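Local coordinates for protein TatD-related deoxyribonuclease (Thermotoga maritima, PDB 1J6O) that probably acts as a metal-dependent DNA nuclease of the TatD family, hydrolysing ester bonds with divalent cations held in a TIM-barrel fold, at residues 72-86 / 112-125. Residues are numbered along the deposited sequence; the frame is centred on the assembly and turned at random.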
# COMPACT_ATOMS: atom_id res chain seq x y z
N GLY A 72 -4.75 -2.76 -10.24
CA GLY A 72 -3.49 -2.76 -10.96
C GLY A 72 -2.96 -4.16 -11.21
O GLY A 72 -3.62 -5.18 -10.92
N VAL A 73 -1.77 -4.19 -11.78
CA VAL A 73 -1.10 -5.42 -12.11
C VAL A 73 0.29 -5.38 -11.50
O VAL A 73 1.12 -4.52 -11.83
CB VAL A 73 -0.98 -5.59 -13.65
CG1 VAL A 73 -0.29 -6.89 -13.98
CG2 VAL A 73 -2.37 -5.58 -14.27
N HIS A 74 0.51 -6.35 -10.64
CA HIS A 74 1.76 -6.54 -9.90
C HIS A 74 2.89 -6.90 -10.88
O HIS A 74 2.66 -7.50 -11.91
CB HIS A 74 1.50 -7.68 -8.88
CG HIS A 74 2.60 -7.92 -7.89
ND1 HIS A 74 3.80 -8.52 -8.23
CD2 HIS A 74 2.65 -7.73 -6.55
CE1 HIS A 74 4.54 -8.68 -7.15
NE2 HIS A 74 3.86 -8.21 -6.11
N PRO A 75 4.13 -6.52 -10.55
CA PRO A 75 5.20 -6.86 -11.51
C PRO A 75 5.32 -8.37 -11.80
O PRO A 75 5.71 -8.75 -12.92
CB PRO A 75 6.47 -6.25 -10.87
CG PRO A 75 6.12 -6.11 -9.40
CD PRO A 75 4.64 -5.70 -9.44
N HIS A 76 4.98 -9.22 -10.84
CA HIS A 76 5.09 -10.65 -11.09
C HIS A 76 4.19 -11.02 -12.25
O HIS A 76 4.54 -11.85 -13.08
CB HIS A 76 4.70 -11.47 -9.85
CG HIS A 76 5.67 -11.37 -8.71
ND1 HIS A 76 6.88 -10.77 -8.62
CD2 HIS A 76 5.43 -11.93 -7.47
CE1 HIS A 76 7.34 -10.97 -7.34
NE2 HIS A 76 6.44 -11.68 -6.67
N ASP A 77 3.03 -10.37 -12.34
CA ASP A 77 2.07 -10.64 -13.39
C ASP A 77 2.28 -9.81 -14.67
O ASP A 77 1.44 -9.85 -15.57
CB ASP A 77 0.63 -10.37 -12.86
CG ASP A 77 0.32 -11.01 -11.47
OD1 ASP A 77 0.92 -10.62 -10.43
OD2 ASP A 77 -0.58 -11.88 -11.39
N ALA A 78 3.39 -9.08 -14.78
CA ALA A 78 3.64 -8.24 -15.97
C ALA A 78 3.69 -8.92 -17.35
O ALA A 78 3.25 -8.34 -18.34
CB ALA A 78 4.92 -7.39 -15.77
N LYS A 79 4.24 -10.12 -17.41
CA LYS A 79 4.34 -10.84 -18.67
C LYS A 79 2.99 -11.41 -19.08
O LYS A 79 2.87 -11.90 -20.19
CB LYS A 79 5.37 -11.99 -18.58
CG LYS A 79 4.99 -13.12 -17.62
CD LYS A 79 6.16 -14.12 -17.49
CE LYS A 79 6.02 -15.02 -16.27
NZ LYS A 79 4.75 -15.80 -16.28
N GLU A 80 2.01 -11.34 -18.18
CA GLU A 80 0.65 -11.86 -18.42
C GLU A 80 -0.41 -10.84 -18.85
O GLU A 80 -1.55 -11.22 -19.18
CB GLU A 80 0.12 -12.56 -17.15
CG GLU A 80 1.10 -13.50 -16.47
CD GLU A 80 1.50 -14.69 -17.33
OE1 GLU A 80 1.03 -14.78 -18.50
OE2 GLU A 80 2.29 -15.53 -16.84
N VAL A 81 -0.08 -9.56 -18.88
CA VAL A 81 -1.09 -8.59 -19.28
C VAL A 81 -1.59 -8.66 -20.72
O VAL A 81 -0.81 -8.83 -21.66
CB VAL A 81 -0.63 -7.11 -19.01
CG1 VAL A 81 -0.30 -6.93 -17.53
CG2 VAL A 81 0.57 -6.78 -19.89
N PRO A 82 -2.91 -8.53 -20.90
CA PRO A 82 -3.55 -8.55 -22.21
C PRO A 82 -3.22 -7.21 -22.83
O PRO A 82 -2.86 -6.27 -22.13
CB PRO A 82 -5.04 -8.65 -21.87
CG PRO A 82 -5.07 -9.17 -20.46
CD PRO A 82 -3.92 -8.47 -19.83
N GLU A 83 -3.35 -7.10 -24.15
CA GLU A 83 -3.06 -5.86 -24.84
C GLU A 83 -3.88 -4.66 -24.37
O GLU A 83 -3.40 -3.53 -24.40
CB GLU A 83 -3.26 -6.05 -26.37
N ASP A 84 -5.10 -4.90 -23.93
CA ASP A 84 -5.96 -3.82 -23.47
C ASP A 84 -6.03 -3.71 -21.96
O ASP A 84 -7.00 -3.17 -21.43
CB ASP A 84 -7.36 -4.01 -24.04
N PHE A 85 -5.00 -4.18 -21.26
CA PHE A 85 -5.04 -4.11 -19.80
C PHE A 85 -5.22 -2.73 -19.16
O PHE A 85 -5.91 -2.60 -18.14
CB PHE A 85 -3.84 -4.88 -19.20
CG PHE A 85 -2.68 -4.03 -18.80
CD1 PHE A 85 -1.65 -3.76 -19.71
CD2 PHE A 85 -2.58 -3.54 -17.50
CE1 PHE A 85 -0.54 -3.02 -19.32
CE2 PHE A 85 -1.47 -2.81 -17.10
CZ PHE A 85 -0.44 -2.54 -18.01
N ILE A 86 -4.64 -1.71 -19.76
CA ILE A 86 -4.78 -0.37 -19.20
C ILE A 86 -6.23 0.11 -19.35
O ILE A 86 -6.77 0.78 -18.47
CB ILE A 86 -3.82 0.61 -19.88
CG1 ILE A 86 -2.39 0.34 -19.42
CG2 ILE A 86 -4.21 2.06 -19.55
CD1 ILE A 86 -2.18 0.56 -17.95
N ILE A 112 9.86 -12.92 -11.60
CA ILE A 112 8.93 -13.86 -12.19
C ILE A 112 8.71 -13.36 -13.62
O ILE A 112 8.45 -14.14 -14.53
CB ILE A 112 7.60 -13.86 -11.42
CG1 ILE A 112 7.82 -14.40 -10.00
CG2 ILE A 112 6.57 -14.65 -12.16
CD1 ILE A 112 8.38 -15.81 -9.95
N SER A 113 8.75 -12.04 -13.80
CA SER A 113 8.58 -11.43 -15.11
C SER A 113 9.91 -10.76 -15.39
O SER A 113 10.59 -10.28 -14.46
CB SER A 113 7.45 -10.38 -15.11
OG SER A 113 6.17 -10.99 -15.12
N PRO A 114 10.33 -10.74 -16.67
CA PRO A 114 11.59 -10.12 -17.11
C PRO A 114 11.57 -8.63 -16.76
O PRO A 114 10.51 -7.99 -16.78
CB PRO A 114 11.58 -10.35 -18.62
CG PRO A 114 10.78 -11.65 -18.75
CD PRO A 114 9.65 -11.39 -17.79
N ALA A 115 12.74 -8.09 -16.43
CA ALA A 115 12.86 -6.68 -16.07
C ALA A 115 12.28 -5.69 -17.05
O ALA A 115 11.53 -4.80 -16.64
CB ALA A 115 14.32 -6.33 -15.80
N GLU A 116 12.61 -5.79 -18.33
CA GLU A 116 12.05 -4.81 -19.26
C GLU A 116 10.53 -4.87 -19.41
O GLU A 116 9.87 -3.85 -19.67
CB GLU A 116 12.75 -4.92 -20.63
CG GLU A 116 14.21 -4.48 -20.58
CD GLU A 116 14.39 -3.07 -20.00
OE1 GLU A 116 13.66 -2.15 -20.44
OE2 GLU A 116 15.27 -2.90 -19.11
N VAL A 117 9.97 -6.06 -19.22
CA VAL A 117 8.52 -6.27 -19.31
C VAL A 117 7.93 -5.60 -18.05
O VAL A 117 6.89 -4.96 -18.11
CB VAL A 117 8.24 -7.81 -19.36
CG1 VAL A 117 6.77 -8.10 -19.15
CG2 VAL A 117 8.71 -8.40 -20.74
N GLN A 118 8.58 -5.77 -16.91
CA GLN A 118 8.07 -5.15 -15.66
C GLN A 118 8.07 -3.63 -15.83
O GLN A 118 7.11 -2.93 -15.48
CB GLN A 118 8.98 -5.48 -14.48
CG GLN A 118 8.87 -6.92 -13.99
CD GLN A 118 9.66 -7.11 -12.73
OE1 GLN A 118 9.65 -6.24 -11.85
NE2 GLN A 118 10.33 -8.26 -12.62
N LYS A 119 9.19 -3.12 -16.34
CA LYS A 119 9.32 -1.69 -16.55
C LYS A 119 8.23 -1.12 -17.45
O LYS A 119 7.66 -0.09 -17.10
CB LYS A 119 10.68 -1.35 -17.16
CG LYS A 119 11.81 -1.42 -16.20
CD LYS A 119 13.11 -1.15 -16.95
CE LYS A 119 14.31 -0.99 -16.06
NZ LYS A 119 15.49 -0.63 -16.93
N ARG A 120 7.91 -1.77 -18.57
CA ARG A 120 6.87 -1.19 -19.42
C ARG A 120 5.49 -1.19 -18.78
O ARG A 120 4.73 -0.23 -18.92
CB ARG A 120 6.83 -1.88 -20.79
CG ARG A 120 6.14 -3.22 -20.84
CD ARG A 120 5.48 -3.47 -22.20
NE ARG A 120 4.07 -3.81 -22.00
CZ ARG A 120 3.05 -3.30 -22.69
NH1 ARG A 120 3.27 -2.41 -23.66
NH2 ARG A 120 1.81 -3.63 -22.36
N VAL A 121 5.16 -2.28 -18.09
CA VAL A 121 3.86 -2.42 -17.41
C VAL A 121 3.73 -1.40 -16.28
O VAL A 121 2.64 -0.85 -16.03
CB VAL A 121 3.70 -3.87 -16.88
CG1 VAL A 121 2.51 -3.99 -15.93
CG2 VAL A 121 3.53 -4.84 -18.08
N PHE A 122 4.84 -1.14 -15.60
CA PHE A 122 4.90 -0.18 -14.49
C PHE A 122 4.71 1.22 -15.08
O PHE A 122 3.89 2.02 -14.62
CB PHE A 122 6.25 -0.29 -13.79
CG PHE A 122 6.46 0.70 -12.66
CD1 PHE A 122 5.41 1.11 -11.84
CD2 PHE A 122 7.74 1.12 -12.34
CE1 PHE A 122 5.64 1.91 -10.72
CE2 PHE A 122 8.00 1.93 -11.21
CZ PHE A 122 6.94 2.32 -10.39
N VAL A 123 5.45 1.51 -16.15
CA VAL A 123 5.33 2.81 -16.78
C VAL A 123 3.91 3.06 -17.27
O VAL A 123 3.37 4.14 -17.09
CB VAL A 123 6.32 2.94 -17.98
CG1 VAL A 123 5.96 4.15 -18.84
CG2 VAL A 123 7.74 3.07 -17.45
N GLU A 124 3.28 2.06 -17.87
CA GLU A 124 1.94 2.25 -18.35
C GLU A 124 0.92 2.53 -17.24
O GLU A 124 -0.04 3.27 -17.47
CB GLU A 124 1.53 1.04 -19.19
CG GLU A 124 2.56 0.79 -20.31
CD GLU A 124 2.10 -0.16 -21.40
OE1 GLU A 124 1.59 -1.24 -21.06
OE2 GLU A 124 2.29 0.16 -22.60
N GLN A 125 1.13 1.98 -16.05
CA GLN A 125 0.20 2.21 -14.95
C GLN A 125 0.45 3.60 -14.33
O GLN A 125 -0.50 4.28 -13.88
CB GLN A 125 0.31 1.10 -13.93
CG GLN A 125 -0.33 -0.18 -14.45
CD GLN A 125 -0.21 -1.33 -13.49
OE1 GLN A 125 -1.02 -1.46 -12.57
NE2 GLN A 125 0.79 -2.16 -13.69
O HOH W 1 8.87 -10.40 -10.80
O HOH W 2 -0.43 -4.04 -23.58
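Ile112 lays CG1 over one face of the His76 imidazole, a CH-pi contact 4.1 Å from the ring centroid, while a water joins its backbone N to His76 ND1. Ser113 OG donates a hydrogen bond to His76 O at 2.7 Å, from above the carbonyl plane, and accepts from Lys79 N, so one hydroxyl ties together the backbone of both. Gln118 bonds Ser113 O through NE2, while OE1 accepts from Asp107 N and lies 3.3 Å from Pro75 CB. Val121 divides its branches: CG2 packs on Ala78 CB at 3.7 Å, and CG1, anti to the backbone N (chi1 168°), reaches Phe85 CZ. The Phe85 ring is a knob among Arg120, Val121, Glu124 and Gln125, with Glu124 OE1 and Gln125 CG at its edge. Gln125 clamps the Val73 backbone with its amide oxygen and nitrogen: OE1 accepts from Val73 N, and NE2, also bonded to Val121 O, points at Val73 O, 3.0 Å away, almost dead straight (178°). A leucine here would probably leave Val73 N-H and C=O without these partners and let the loop shift. Helix 115-132 thus packs against helix 85-92 and the loop leaving strand 67-71 of the TIM barrel. Leu51 of helix 51-61 also touches Phe85. Pro75 lies close to His139 of strand 136-141, a predicted metal ligand.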